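Local structure of CytC3 (Streptomyces, 3GJA) at residues A[50-55]-A[306-311]; A[160-165]-A[223-228]. The protein is a nonheme iron halogenase of the phytanoyl-CoA dioxygenase family that probably chlorinates an amino acid carried on a partner protein, using oxygen and 2-oxoglutarate. One frame throughout, in Å; residues are numbered along the deposited sequence.

CytC3 illustrates how a cupin-type beta barrel is dressed by contacts between distant parts of one chain. Interaction 1 closes the longer loop, joining the turn after helix 34-49 to the late chain beyond strand 289-290, and interaction 2 is nested inside it in sequence. The two do not touch: their centres lie about 31 Å apart and their nearest atoms about 19 Å. Interaction 1 is a surface contact between turns, whereas interaction 2 ties short strand 163-165 to the segment that leads into strand 230-235 of the main antiparallel sheet. Most of the chain between the two halves of interaction 2 is unmodelled, which is consistent with the open active-site conformation reported for this enzyme.

Interaction 1 (A[50-55]-A[306-311]); sequences DRSLAI and SQRGYE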
loop_
_atom_site.group_PDB
_atom_site.type_symbol
_atom_site.label_atom_id
_atom_site.label_comp_id
_atom_site.label_asym_id
_atom_site.label_seq_id
_atom_site.Cartn_x
_atom_site.Cartn_y
_atom_site.Cartn_z
ATOM N N ASP A 50 13.168 -2.743 16.193
ATOM C CA ASP A 50 14.394 -1.953 16.094
ATOM C C ASP A 50 14.218 -0.830 15.078
ATOM O O ASP A 50 14.133 -1.072 13.876
ATOM C CB ASP A 50 15.568 -2.858 15.702
ATOM C CG ASP A 50 16.799 -2.077 15.265
ATOM O OD1 ASP A 50 16.950 -0.903 15.655
ATOM O OD2 ASP A 50 17.629 -2.651 14.535
ATOM N N ARG A 51 14.163 0.401 15.576
ATOM C CA ARG A 51 13.976 1.565 14.720
ATOM C C ARG A 51 15.267 2.346 14.513
ATOM O O ARG A 51 15.240 3.462 13.995
ATOM C CB ARG A 51 12.914 2.499 15.326
ATOM C CG ARG A 51 11.511 1.902 15.410
ATOM C CD ARG A 51 10.491 2.921 15.932
ATOM N NE ARG A 51 10.369 4.062 15.029
ATOM C CZ ARG A 51 9.671 4.068 13.895
ATOM N NH1 ARG A 51 9.004 2.989 13.509
ATOM N NH2 ARG A 51 9.662 5.155 13.126
ATOM N N SER A 52 16.392 1.754 14.906
ATOM C CA SER A 52 17.685 2.420 14.788
ATOM C C SER A 52 17.917 3.047 13.418
ATOM O O SER A 52 18.601 4.059 13.307
ATOM C CB SER A 52 18.822 1.442 15.099
ATOM O OG SER A 52 19.030 0.542 14.026
ATOM N N LEU A 53 17.346 2.460 12.375
ATOM C CA LEU A 53 17.537 2.997 11.033
ATOM C C LEU A 53 16.243 3.395 10.330
ATOM O O LEU A 53 16.222 3.545 9.112
ATOM C CB LEU A 53 18.295 1.986 10.170
ATOM C CG LEU A 53 19.789 1.838 10.464
ATOM C CD1 LEU A 53 20.355 0.653 9.700
ATOM C CD2 LEU A 53 20.510 3.120 10.073
ATOM N N ALA A 54 15.164 3.558 11.089
ATOM C CA ALA A 54 13.886 3.945 10.500
ATOM C C ALA A 54 13.995 5.405 10.073
ATOM O O ALA A 54 14.632 6.207 10.752
ATOM C CB ALA A 54 12.768 3.772 11.516
ATOM N N ILE A 55 13.374 5.758 8.953
ATOM C CA ILE A 55 13.469 7.132 8.481
ATOM C C ILE A 55 12.660 8.143 9.283
ATOM O O ILE A 55 12.946 9.340 9.228
ATOM C CB ILE A 55 13.103 7.250 6.993
ATOM C CG1 ILE A 55 11.635 6.894 6.766
ATOM C CG2 ILE A 55 14.010 6.345 6.181
ATOM C CD1 ILE A 55 11.114 7.338 5.399
ATOM N N SER A 306 18.074 1.570 0.133
ATOM C CA SER A 306 17.425 1.555 1.435
ATOM C C SER A 306 18.404 2.026 2.492
ATOM O O SER A 306 19.619 2.040 2.277
ATOM C CB SER A 306 16.953 0.147 1.795
ATOM O OG SER A 306 17.929 -0.538 2.565
ATOM N N GLN A 307 17.860 2.391 3.644
ATOM C CA GLN A 307 18.644 2.867 4.761
ATOM C C GLN A 307 19.621 1.796 5.242
ATOM O O GLN A 307 20.457 2.055 6.103
ATOM C CB GLN A 307 17.705 3.252 5.892
ATOM C CG GLN A 307 18.178 4.399 6.727
ATOM C CD GLN A 307 18.165 5.715 5.973
ATOM O OE1 GLN A 307 18.489 6.753 6.537
ATOM N NE2 GLN A 307 17.787 5.679 4.698
ATOM N N ARG A 308 19.503 0.587 4.700
ATOM C CA ARG A 308 20.396 -0.503 5.086
ATOM C C ARG A 308 21.222 -0.998 3.914
ATOM O O ARG A 308 21.773 -2.098 3.956
ATOM C CB ARG A 308 19.615 -1.683 5.675
ATOM C CG ARG A 308 19.577 -1.700 7.192
ATOM C CD ARG A 308 19.054 -3.031 7.734
ATOM N NE ARG A 308 19.060 -3.034 9.192
ATOM C CZ ARG A 308 18.170 -2.396 9.945
ATOM N NH1 ARG A 308 17.189 -1.708 9.380
ATOM N NH2 ARG A 308 18.274 -2.428 11.264
ATOM N N GLY A 309 21.299 -0.193 2.864
ATOM C CA GLY A 309 22.085 -0.576 1.711
ATOM C C GLY A 309 21.384 -1.492 0.731
ATOM O O GLY A 309 22.005 -1.979 -0.216
ATOM N N TYR A 310 20.099 -1.748 0.944
ATOM C CA TYR A 310 19.381 -2.604 0.014
ATOM C C TYR A 310 19.159 -1.762 -1.239
ATOM O O TYR A 310 18.538 -0.701 -1.191
ATOM C CB TYR A 310 18.053 -3.070 0.620
ATOM C CG TYR A 310 17.278 -4.010 -0.277
ATOM C CD1 TYR A 310 16.617 -3.533 -1.407
ATOM C CD2 TYR A 310 17.216 -5.382 -0.003
ATOM C CE1 TYR A 310 15.913 -4.393 -2.246
ATOM C CE2 TYR A 310 16.515 -6.250 -0.838
ATOM C CZ TYR A 310 15.869 -5.749 -1.957
ATOM O OH TYR A 310 15.189 -6.591 -2.804
ATOM N N GLU A 311 19.692 -2.239 -2.356
ATOM C CA GLU A 311 19.601 -1.535 -3.624
ATOM C C GLU A 311 18.314 -1.841 -4.365
ATOM O O GLU A 311 17.974 -3.003 -4.566
ATOM C CB GLU A 311 20.799 -1.920 -4.492
ATOM C CG GLU A 311 20.992 -1.076 -5.730
ATOM C CD GLU A 311 21.213 0.386 -5.401
ATOM O OE1 GLU A 311 22.000 0.678 -4.469
ATOM O OE2 GLU A 311 20.605 1.241 -6.083
HETATM O O HOH W 1 15.891 0.142 11.762
#
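Arg308 presents its guanidinium to two neighbours of the facing segment in two different directions. The side chain, extended from CG to NE, crosses that of Leu53 obliquely, and Leu53 CD1 sits over the centre of one guanidinium face, 3.7 Å above the plane. The same methyl packs against the aliphatic part of the arginine, with Leu53 CD1 and Arg308 CG 3.5 Å apart. At the guanidinium edge, in its plane, lies Asp50 OD2, which makes a salt bridge to Arg308 NH2 at 3.3 Å. The carboxylate is turned 90° to the guanidinium, and a single oxygen, OD2, meets the charge.

The other oxygen works at home. With Asp50 CG anti to its backbone N (chi1 167°), OD1 accepts Ser52 N at 2.8 Å from above the carboxylate plane, closing an Asx turn, and also takes a weak bond from Ser52 OG. This is a meeting of two turns on the surface: a type I turn from Arg51 to Ala54 faces another from Ser306 to Gly309, where Ser306 OG accepts Tyr310 N at 3.0 Å and Gly309 adopts a positive phi. An alanine in place of Asp50 would remove both carboxylate oxygens and would probably loosen the Asx turn at Ser52 as well as the charge pairing with Arg308.

Arg308 NH1 is held elsewhere, by a hydrogen bond to Asp73 O, and also donates to a water that in turn donates to Asp50 O and accepts from Leu53 N, so the water ties the arginine to the backbone of the first turn. Beside the arginine, Gln307 lays its CG against Leu53 O at 3.2 Å; a bend at chi2 (69°) then carries its amide to the flank of Ile55, where NE2 is 4.1 Å from CG2.

Interaction 2 (A[160-165]-A[223-228]); sequences NGCLQL and PMVLKP
Leu163 O is the polar atom held best across this contact, gripped by one hydrogen bond, with a weaker CA-H...O contact beside it. Met224 N donates the nearly straight hydrogen bond (2.9 Å, 176° at the hydrogen), arriving from above the carbonyl plane, and Pro223 CA makes the CA-H...O contact at 3.6 Å. The segments run antiparallel, and Gln164 and Pro223 form a single beta bridge as a non-hydrogen-bonded pair, their CA atoms 4.5 Å apart. Beyond it the backbones diverge, Cys162 CA and Val225 CA being 6.3 Å apart, and a water takes over the pairing, accepting from Leu163 N and donating to Met224 O at 2.8 Å.

Side chains close the bridge on both flanks. Cys162 holds SG in the crowded position between its backbone N and carbonyl carbon (chi1 69°), which sets the sulfur against Pro223 CB at 3.6 Å. Leu165 crosses Met224 obliquely, with CD2 meeting CB at 3.8 Å.

An acetate, probably from the crystallisation liquor, lies about 4 Å from the Leu163 side chain. Strand 163-165 pairs antiparallel with strand 240-242, while Leu165 and Met224 both pack on Tyr25 of strand 25-30 and Leu163 rests on Trp150 of strand 147-152, so the bridge is seated against the main sheet of the barrel.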
loop_
_atom_site.group_PDB
_atom_site.type_symbol
_atom_site.label_atom_id
_atom_site.label_comp_id
_atom_site.label_asym_id
_atom_site.label_seq_id
_atom_site.Cartn_x
_atom_site.Cartn_y
_atom_site.Cartn_z
ATOM N N ASN A 160 -11.753 -12.484 11.973
ATOM C CA ASN A 160 -10.633 -11.543 12.190
ATOM C C ASN A 160 -10.928 -10.084 11.868
ATOM O O ASN A 160 -10.108 -9.211 12.156
ATOM C CB ASN A 160 -9.430 -11.930 11.308
ATOM C CG ASN A 160 -8.336 -12.543 12.093
ATOM O OD1 ASN A 160 -8.365 -12.504 13.324
ATOM N ND2 ASN A 160 -7.354 -13.111 11.414
ATOM N N GLY A 161 -12.055 -9.837 11.212
ATOM C CA GLY A 161 -12.407 -8.485 10.822
ATOM C C GLY A 161 -11.849 -8.129 9.449
ATOM O O GLY A 161 -11.348 -7.015 9.242
ATOM N N CYS A 162 -11.942 -9.065 8.506
ATOM C CA CYS A 162 -11.436 -8.851 7.149
ATOM C C CYS A 162 -12.137 -7.722 6.407
ATOM O O CYS A 162 -13.250 -7.321 6.749
ATOM C CB CYS A 162 -11.568 -10.124 6.314
ATOM S SG CYS A 162 -13.290 -10.561 5.918
ATOM N N LEU A 163 -11.476 -7.228 5.368
ATOM C CA LEU A 163 -12.006 -6.152 4.550
ATOM C C LEU A 163 -13.231 -6.633 3.774
ATOM O O LEU A 163 -13.444 -7.835 3.594
ATOM C CB LEU A 163 -10.933 -5.664 3.566
ATOM C CG LEU A 163 -9.586 -5.224 4.164
ATOM C CD1 LEU A 163 -8.554 -5.046 3.055
ATOM C CD2 LEU A 163 -9.766 -3.930 4.953
ATOM N N GLN A 164 -14.030 -5.676 3.315
ATOM C CA GLN A 164 -15.229 -5.961 2.537
ATOM C C GLN A 164 -15.243 -5.043 1.318
ATOM O O GLN A 164 -15.063 -3.830 1.442
ATOM C CB GLN A 164 -16.471 -5.706 3.379
ATOM C CG GLN A 164 -16.633 -6.645 4.545
ATOM C CD GLN A 164 -17.708 -6.176 5.497
ATOM O OE1 GLN A 164 -17.483 -5.280 6.307
ATOM N NE2 GLN A 164 -18.892 -6.769 5.392
ATOM N N LEU A 165 -15.435 -5.632 0.144
ATOM C CA LEU A 165 -15.485 -4.882 -1.111
ATOM C C LEU A 165 -16.779 -5.241 -1.837
ATOM O O LEU A 165 -17.356 -6.293 -1.587
ATOM C CB LEU A 165 -14.302 -5.252 -2.015
ATOM C CG LEU A 165 -12.861 -4.858 -1.694
ATOM C CD1 LEU A 165 -12.810 -3.378 -1.407
ATOM C CD2 LEU A 165 -12.336 -5.644 -0.519
ATOM N N PRO A 223 -16.935 -10.437 1.717
ATOM C CA PRO A 223 -15.670 -10.391 2.450
ATOM C C PRO A 223 -14.482 -10.829 1.609
ATOM O O PRO A 223 -14.580 -11.778 0.830
ATOM C CB PRO A 223 -15.922 -11.342 3.607
ATOM C CG PRO A 223 -16.735 -12.410 2.951
ATOM C CD PRO A 223 -17.720 -11.624 2.100
ATOM N N MET A 224 -13.358 -10.138 1.766
ATOM C CA MET A 224 -12.147 -10.494 1.035
ATOM C C MET A 224 -11.238 -11.276 1.985
ATOM O O MET A 224 -10.320 -10.721 2.601
ATOM C CB MET A 224 -11.438 -9.234 0.519
ATOM C CG MET A 224 -10.166 -9.498 -0.300
ATOM S SD MET A 224 -10.373 -10.639 -1.709
ATOM C CE MET A 224 -11.381 -9.644 -2.826
ATOM N N VAL A 225 -11.529 -12.567 2.110
ATOM C CA VAL A 225 -10.768 -13.469 2.961
ATOM C C VAL A 225 -9.421 -13.757 2.302
ATOM O O VAL A 225 -9.358 -14.011 1.101
ATOM C CB VAL A 225 -11.536 -14.788 3.166
ATOM C CG1 VAL A 225 -10.699 -15.773 3.955
ATOM C CG2 VAL A 225 -12.841 -14.505 3.884
ATOM N N LEU A 226 -8.348 -13.735 3.090
ATOM C CA LEU A 226 -7.013 -13.965 2.547
ATOM C C LEU A 226 -6.173 -14.911 3.389
ATOM O O LEU A 226 -6.217 -14.877 4.610
ATOM C CB LEU A 226 -6.256 -12.633 2.427
ATOM C CG LEU A 226 -6.863 -11.506 1.586
ATOM C CD1 LEU A 226 -6.105 -10.201 1.852
ATOM C CD2 LEU A 226 -6.818 -11.877 0.113
ATOM N N LYS A 227 -5.390 -15.753 2.733
ATOM C CA LYS A 227 -4.512 -16.653 3.457
ATOM C C LYS A 227 -3.201 -15.901 3.580
ATOM O O LYS A 227 -2.981 -14.912 2.880
ATOM C CB LYS A 227 -4.288 -17.933 2.661
ATOM C CG LYS A 227 -5.562 -18.709 2.409
ATOM C CD LYS A 227 -5.276 -20.007 1.684
ATOM C CE LYS A 227 -6.561 -20.776 1.436
ATOM N NZ LYS A 227 -6.296 -22.043 0.701
ATOM N N PRO A 228 -2.320 -16.335 4.487
ATOM C CA PRO A 228 -1.051 -15.611 4.596
ATOM C C PRO A 228 -0.368 -15.679 3.234
ATOM O O PRO A 228 -0.339 -16.738 2.606
ATOM C CB PRO A 228 -0.293 -16.407 5.658
ATOM C CG PRO A 228 -1.391 -16.956 6.521
ATOM C CD PRO A 228 -2.421 -17.395 5.507
HETATM O O HOH W 2 -9.036 -8.818 4.212
#